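Multifunctional non-homologous end joining DNA repair protein LigD (PDB 2IRU) probably repairs DNA double-strand breaks together with Ku by non-homologous end joining, the present chain being its primase-like polymerase domain. Local coordinates at residues R136-L141 and G179-T184; V169-T174 and Y183-E188. One frame throughout, in Å; residues are numbered along the deposited sequence.

Interaction 1 (R136-L141 and G179-T184)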
loop_
_atom_site.group_PDB
_atom_site.type_symbol
_atom_site.label_atom_id
_atom_site.label_comp_id
_atom_site.label_asym_id
_atom_site.label_seq_id
_atom_site.Cartn_x
_atom_site.Cartn_y
_atom_site.Cartn_z
ATOM N N ARG A 136 5.741 -7.657 8.048
ATOM C CA ARG A 136 5.122 -8.427 6.941
ATOM C C ARG A 136 6.021 -8.312 5.736
ATOM O O ARG A 136 6.854 -7.391 5.674
ATOM C CB ARG A 136 3.735 -7.824 6.626
ATOM C CG ARG A 136 3.762 -6.396 6.088
ATOM C CD ARG A 136 2.395 -5.718 6.205
ATOM N NE ARG A 136 2.427 -4.422 5.529
ATOM C CZ ARG A 136 1.619 -3.386 5.772
ATOM N NH1 ARG A 136 0.680 -3.452 6.719
ATOM N NH2 ARG A 136 1.775 -2.265 5.063
ATOM N N LEU A 137 5.887 -9.254 4.788
ATOM C CA LEU A 137 6.512 -9.115 3.469
ATOM C C LEU A 137 5.517 -8.567 2.441
ATOM O O LEU A 137 4.307 -8.802 2.523
ATOM C CB LEU A 137 7.030 -10.475 2.944
ATOM C CG LEU A 137 7.961 -11.350 3.784
ATOM C CD1 LEU A 137 8.286 -12.656 3.023
ATOM C CD2 LEU A 137 9.222 -10.598 4.128
ATOM N N VAL A 138 6.033 -7.853 1.451
ATOM C CA VAL A 138 5.211 -7.507 0.305
ATOM C C VAL A 138 5.915 -7.948 -0.963
ATOM O O VAL A 138 7.158 -7.838 -1.084
ATOM C CB VAL A 138 4.874 -5.997 0.227
ATOM C CG1 VAL A 138 6.114 -5.197 -0.095
ATOM C CG2 VAL A 138 3.781 -5.730 -0.812
ATOM N N PHE A 139 5.132 -8.500 -1.877
ATOM C CA PHE A 139 5.596 -8.779 -3.234
ATOM C C PHE A 139 4.753 -7.972 -4.219
ATOM O O PHE A 139 3.522 -7.934 -4.091
ATOM C CB PHE A 139 5.478 -10.261 -3.567
ATOM C CG PHE A 139 6.316 -11.124 -2.691
ATOM C CD1 PHE A 139 7.585 -11.534 -3.102
ATOM C CD2 PHE A 139 5.829 -11.553 -1.447
ATOM C CE1 PHE A 139 8.362 -12.342 -2.243
ATOM C CE2 PHE A 139 6.575 -12.350 -0.611
ATOM C CZ PHE A 139 7.851 -12.751 -1.006
ATOM N N ASP A 140 5.410 -7.316 -5.168
ATOM C CA ASP A 140 4.705 -6.582 -6.214
ATOM C C ASP A 140 4.842 -7.453 -7.460
ATOM O O ASP A 140 5.953 -7.635 -7.961
ATOM C CB ASP A 140 5.404 -5.240 -6.464
ATOM C CG ASP A 140 4.773 -4.417 -7.582
ATOM O OD1 ASP A 140 3.775 -4.825 -8.253
ATOM O OD2 ASP A 140 5.327 -3.309 -7.793
ATOM N N LEU A 141 3.715 -7.998 -7.924
ATOM C CA LEU A 141 3.692 -8.825 -9.108
ATOM C C LEU A 141 3.301 -7.961 -10.285
ATOM O O LEU A 141 2.146 -7.515 -10.382
ATOM C CB LEU A 141 2.699 -9.986 -8.926
ATOM C CG LEU A 141 3.294 -11.216 -8.226
ATOM C CD1 LEU A 141 3.889 -10.952 -6.839
ATOM C CD2 LEU A 141 2.208 -12.298 -8.152
ATOM N N GLY A 179 -0.341 -3.537 -11.073
ATOM C CA GLY A 179 0.247 -4.523 -10.167
ATOM C C GLY A 179 -0.792 -5.363 -9.442
ATOM O O GLY A 179 -1.993 -5.049 -9.414
ATOM N N LEU A 180 -0.333 -6.504 -8.968
ATOM C CA LEU A 180 -1.005 -7.249 -7.932
ATOM C C LEU A 180 0.014 -7.297 -6.785
ATOM O O LEU A 180 1.145 -7.726 -7.022
ATOM C CB LEU A 180 -1.290 -8.668 -8.449
ATOM C CG LEU A 180 -1.854 -9.684 -7.466
ATOM C CD1 LEU A 180 -3.183 -9.190 -6.911
ATOM C CD2 LEU A 180 -2.021 -11.049 -8.135
ATOM N N HIS A 181 -0.342 -6.821 -5.585
ATOM C CA HIS A 181 0.538 -6.943 -4.426
ATOM C C HIS A 181 0.100 -8.121 -3.571
ATOM O O HIS A 181 -1.100 -8.393 -3.476
ATOM C CB HIS A 181 0.538 -5.685 -3.546
ATOM C CG HIS A 181 1.191 -4.508 -4.188
ATOM N ND1 HIS A 181 2.562 -4.332 -4.184
ATOM C CD2 HIS A 181 0.673 -3.417 -4.794
ATOM C CE1 HIS A 181 2.855 -3.200 -4.806
ATOM N NE2 HIS A 181 1.724 -2.641 -5.209
ATOM N N LEU A 182 1.072 -8.817 -2.973
ATOM C CA LEU A 182 0.797 -9.931 -2.067
ATOM C C LEU A 182 1.472 -9.571 -0.744
ATOM O O LEU A 182 2.642 -9.200 -0.757
ATOM C CB LEU A 182 1.403 -11.272 -2.550
ATOM C CG LEU A 182 0.939 -11.778 -3.923
ATOM C CD1 LEU A 182 1.540 -13.168 -4.207
ATOM C CD2 LEU A 182 -0.583 -11.872 -3.962
ATOM N N TYR A 183 0.729 -9.634 0.358
ATOM C CA TYR A 183 1.269 -9.378 1.687
ATOM C C TYR A 183 1.249 -10.665 2.524
ATOM O O TYR A 183 0.316 -11.457 2.436
ATOM C CB TYR A 183 0.420 -8.349 2.419
ATOM C CG TYR A 183 0.504 -6.951 1.851
ATOM C CD1 TYR A 183 1.495 -6.060 2.302
ATOM C CD2 TYR A 183 -0.392 -6.505 0.861
ATOM C CE1 TYR A 183 1.593 -4.762 1.797
ATOM C CE2 TYR A 183 -0.302 -5.175 0.332
ATOM C CZ TYR A 183 0.694 -4.311 0.825
ATOM O OH TYR A 183 0.820 -3.027 0.330
ATOM N N THR A 184 2.278 -10.835 3.340
ATOM C CA THR A 184 2.380 -11.989 4.218
ATOM C C THR A 184 2.858 -11.528 5.610
ATOM O O THR A 184 3.960 -10.983 5.742
ATOM C CB THR A 184 3.344 -13.025 3.659
ATOM O OG1 THR A 184 2.908 -13.403 2.333
ATOM C CG2 THR A 184 3.360 -14.212 4.613
HETATM O O HOH W 1 2.325 -1.245 2.077
HETATM O O HOH W 2 2.853 -1.509 -7.637
#
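V138 meets the ring of Y183 through CG2, which stands anti to its own backbone N (chi1 69° for CG1). Y183 CG is anti to the carbonyl carbon (chi1 -69°), and the two side chains run side by side in the same direction. These residues lie on neighbouring antiparallel strands, 137-141 and 180-184, of the catalytic sheet of this archaeo-eukaryotic primase-type polymerase domain. V138 CG2 sits over one ring face, toward the rim, 3.8 Å from the centroid of the Y183 ring in a CH-pi contact. Next along this face, D140 and H181 form a non-hydrogen-bonded pair. The carboxylate and imidazole planes are 35° apart, and D140 CG comes within 3.6 Å of H181 CE1. D140 is a probable manganese ligand, and H181 probably binds substrate. Q233 NE2 hydrogen-bonds to D140 OD2. A water also donates to D140 OD2 and makes a weak bond to H181 NE2. H181 ND1 is buried and has no polar partner in the model. L137, F139 and L141 face the other way, with L180, L182 and T184. Helices 149-164 and 192-209 pack on that side. Six backbone bonds join the strands, among them F139 N to L182 O at 2.8 Å. At the far end, R136, extended from CG to NE, is bound through NE to Q117 OE1, and R136 NE lies 3.7 Å from Y183 CD1.

Interaction 2 (V169-T174 and Y183-E188)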
loop_
_atom_site.group_PDB
_atom_site.type_symbol
_atom_site.label_atom_id
_atom_site.label_comp_id
_atom_site.label_asym_id
_atom_site.label_seq_id
_atom_site.Cartn_x
_atom_site.Cartn_y
_atom_site.Cartn_z
ATOM N N VAL A 169 0.944 -17.202 5.602
ATOM C CA VAL A 169 -0.326 -17.007 4.909
ATOM C C VAL A 169 -0.185 -15.747 4.050
ATOM O O VAL A 169 0.418 -14.785 4.481
ATOM C CB VAL A 169 -1.498 -16.846 5.930
ATOM C CG1 VAL A 169 -2.821 -16.495 5.252
ATOM C CG2 VAL A 169 -1.650 -18.125 6.815
ATOM N N THR A 170 -0.761 -15.767 2.853
ATOM C CA THR A 170 -0.609 -14.669 1.904
ATOM C C THR A 170 -1.956 -14.041 1.534
ATOM O O THR A 170 -2.946 -14.766 1.320
ATOM C CB THR A 170 0.121 -15.191 0.649
ATOM O OG1 THR A 170 1.304 -15.891 1.071
ATOM C CG2 THR A 170 0.528 -14.073 -0.301
ATOM N N PHE A 171 -1.966 -12.713 1.439
ATOM C CA PHE A 171 -3.177 -11.952 1.136
ATOM C C PHE A 171 -2.991 -11.178 -0.163
ATOM O O PHE A 171 -2.045 -10.372 -0.280
ATOM C CB PHE A 171 -3.484 -10.942 2.265
ATOM C CG PHE A 171 -3.677 -11.587 3.606
ATOM C CD1 PHE A 171 -4.959 -11.934 4.049
ATOM C CD2 PHE A 171 -2.576 -11.871 4.434
ATOM C CE1 PHE A 171 -5.153 -12.539 5.291
ATOM C CE2 PHE A 171 -2.763 -12.477 5.681
ATOM C CZ PHE A 171 -4.041 -12.816 6.119
ATOM N N PRO A 172 -3.920 -11.343 -1.112
ATOM C CA PRO A 172 -3.763 -10.525 -2.310
ATOM C C PRO A 172 -4.471 -9.184 -2.266
ATOM O O PRO A 172 -5.529 -9.049 -1.668
ATOM C CB PRO A 172 -4.389 -11.390 -3.419
ATOM C CG PRO A 172 -5.393 -12.288 -2.707
ATOM C CD PRO A 172 -5.079 -12.263 -1.210
ATOM N N VAL A 173 -3.861 -8.214 -2.923
ATOM C CA VAL A 173 -4.411 -6.865 -2.984
ATOM C C VAL A 173 -4.157 -6.337 -4.389
ATOM O O VAL A 173 -2.989 -6.133 -4.783
ATOM C CB VAL A 173 -3.733 -5.907 -1.958
ATOM C CG1 VAL A 173 -4.344 -4.524 -2.094
ATOM C CG2 VAL A 173 -3.900 -6.416 -0.527
ATOM N N THR A 174 -5.218 -6.150 -5.173
ATOM C CA THR A 174 -5.023 -5.597 -6.524
ATOM C C THR A 174 -4.613 -4.135 -6.301
ATOM O O THR A 174 -5.222 -3.455 -5.485
ATOM C CB THR A 174 -6.235 -5.770 -7.450
ATOM O OG1 THR A 174 -7.463 -5.415 -6.791
ATOM C CG2 THR A 174 -6.310 -7.258 -7.926
ATOM N N TYR A 183 0.729 -9.634 0.358
ATOM C CA TYR A 183 1.269 -9.378 1.687
ATOM C C TYR A 183 1.249 -10.665 2.524
ATOM O O TYR A 183 0.316 -11.457 2.436
ATOM C CB TYR A 183 0.420 -8.349 2.419
ATOM C CG TYR A 183 0.504 -6.951 1.851
ATOM C CD1 TYR A 183 1.495 -6.060 2.302
ATOM C CD2 TYR A 183 -0.392 -6.505 0.861
ATOM C CE1 TYR A 183 1.593 -4.762 1.797
ATOM C CE2 TYR A 183 -0.302 -5.175 0.332
ATOM C CZ TYR A 183 0.694 -4.311 0.825
ATOM O OH TYR A 183 0.820 -3.027 0.330
ATOM N N THR A 184 2.278 -10.835 3.340
ATOM C CA THR A 184 2.380 -11.989 4.218
ATOM C C THR A 184 2.858 -11.528 5.610
ATOM O O THR A 184 3.960 -10.983 5.742
ATOM C CB THR A 184 3.344 -13.025 3.659
ATOM O OG1 THR A 184 2.908 -13.403 2.333
ATOM C CG2 THR A 184 3.360 -14.212 4.613
ATOM N N PRO A 185 2.039 -11.735 6.646
ATOM C CA PRO A 185 2.556 -11.321 7.963
ATOM C C PRO A 185 3.630 -12.304 8.457
ATOM O O PRO A 185 3.528 -13.529 8.234
ATOM C CB PRO A 185 1.316 -11.344 8.857
ATOM C CG PRO A 185 0.410 -12.364 8.216
ATOM C CD PRO A 185 0.701 -12.343 6.728
ATOM N N LEU A 186 4.647 -11.752 9.114
ATOM C CA LEU A 186 5.759 -12.542 9.650
ATOM C C LEU A 186 5.440 -13.112 11.024
ATOM O O LEU A 186 4.938 -12.402 11.903
ATOM C CB LEU A 186 7.044 -11.696 9.681
ATOM C CG LEU A 186 7.625 -11.254 8.313
ATOM C CD1 LEU A 186 8.799 -10.279 8.490
ATOM C CD2 LEU A 186 8.020 -12.406 7.369
ATOM N N ASP A 187 5.719 -14.406 11.197
ATOM C CA ASP A 187 5.634 -15.045 12.509
ATOM C C ASP A 187 6.652 -14.440 13.457
ATOM O O ASP A 187 6.314 -14.030 14.570
ATOM C CB ASP A 187 5.853 -16.559 12.395
ATOM C CG ASP A 187 4.582 -17.306 12.031
ATOM O OD1 ASP A 187 3.547 -16.645 11.750
ATOM O OD2 ASP A 187 4.621 -18.553 12.050
ATOM N N GLU A 188 7.907 -14.406 13.026
ATOM C CA GLU A 188 8.960 -13.840 13.865
ATOM C C GLU A 188 9.533 -12.570 13.237
ATOM O O GLU A 188 9.703 -12.498 12.007
ATOM C CB GLU A 188 10.045 -14.869 14.227
ATOM C CG GLU A 188 10.585 -15.712 13.079
ATOM C CD GLU A 188 11.619 -16.731 13.535
ATOM O OE1 GLU A 188 12.591 -16.973 12.782
ATOM O OE2 GLU A 188 11.463 -17.295 14.644
HETATM O O HOH W 3 1.850 -15.568 7.815
#
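T184 OG1 donates a hydrogen bond to T170 OG1 at 3.2 Å, so each hydroxyl oxygen finds its partner across the contact. Both oxygens stand anti to their own carbonyl carbons (chi1 -50° in T170 and -57° in T184), and the two side chains cross obliquely. T170 CG2 also lies near T184 OG1. The carbonyl of T170 is taken up by W260 NE1. The next residue, F171, pairs with Y183 through both of its backbone polar groups. F171 N donates to Y183 O at 2.8 Å, and F171 O accepts from Y183 N at 2.9 Å. This is the one bridge between the two segments. It belongs to a beta hairpin of strands 171-174 and 180-186, whose connection carries residues of the probable substrate site. Before F171, a water takes over from direct backbone bonds. It accepts from V169 N and donates to P185 O. V169 O receives no conventional hydrogen bond from 183-188. It faces carbon instead, with T184 CG2 nearest at 3.0 Å, P185 CD at 3.3 Å, and T184 CA at 3.4 Å in a CA-H...O contact. P185 CD also lies at the edge of the F171 ring, in its plane, 3.6 Å from F171 CE2, the two side chains crossing at about a right angle. On the Y183 side, V173 CG2 touches the ring edge at CD2, 3.8 Å away.

Overall arrangement
Strand 180-186 lies between strands 129-143 and 171-174 in a larger mixed sheet. Interaction 1 binds it to strand 129-143, and interaction 2 binds its later part to strand 171-174. Their centres are 7 Å apart, and they share Y183 and T184. The Y183 side chain is also about 4 Å from that of H181. The backbone ladder carries on between the two, with a probable hydrogen bond of 2.8 Å from V173 N to H181 O. L182 CB also packs on T170 CG2. The active-site end belongs to interaction 1. There the D140 side chain is about 4 Å from that of D230, another probable manganese ligand. In interaction 2, Y183 comes about 7 Å from Q233, side chain to side chain.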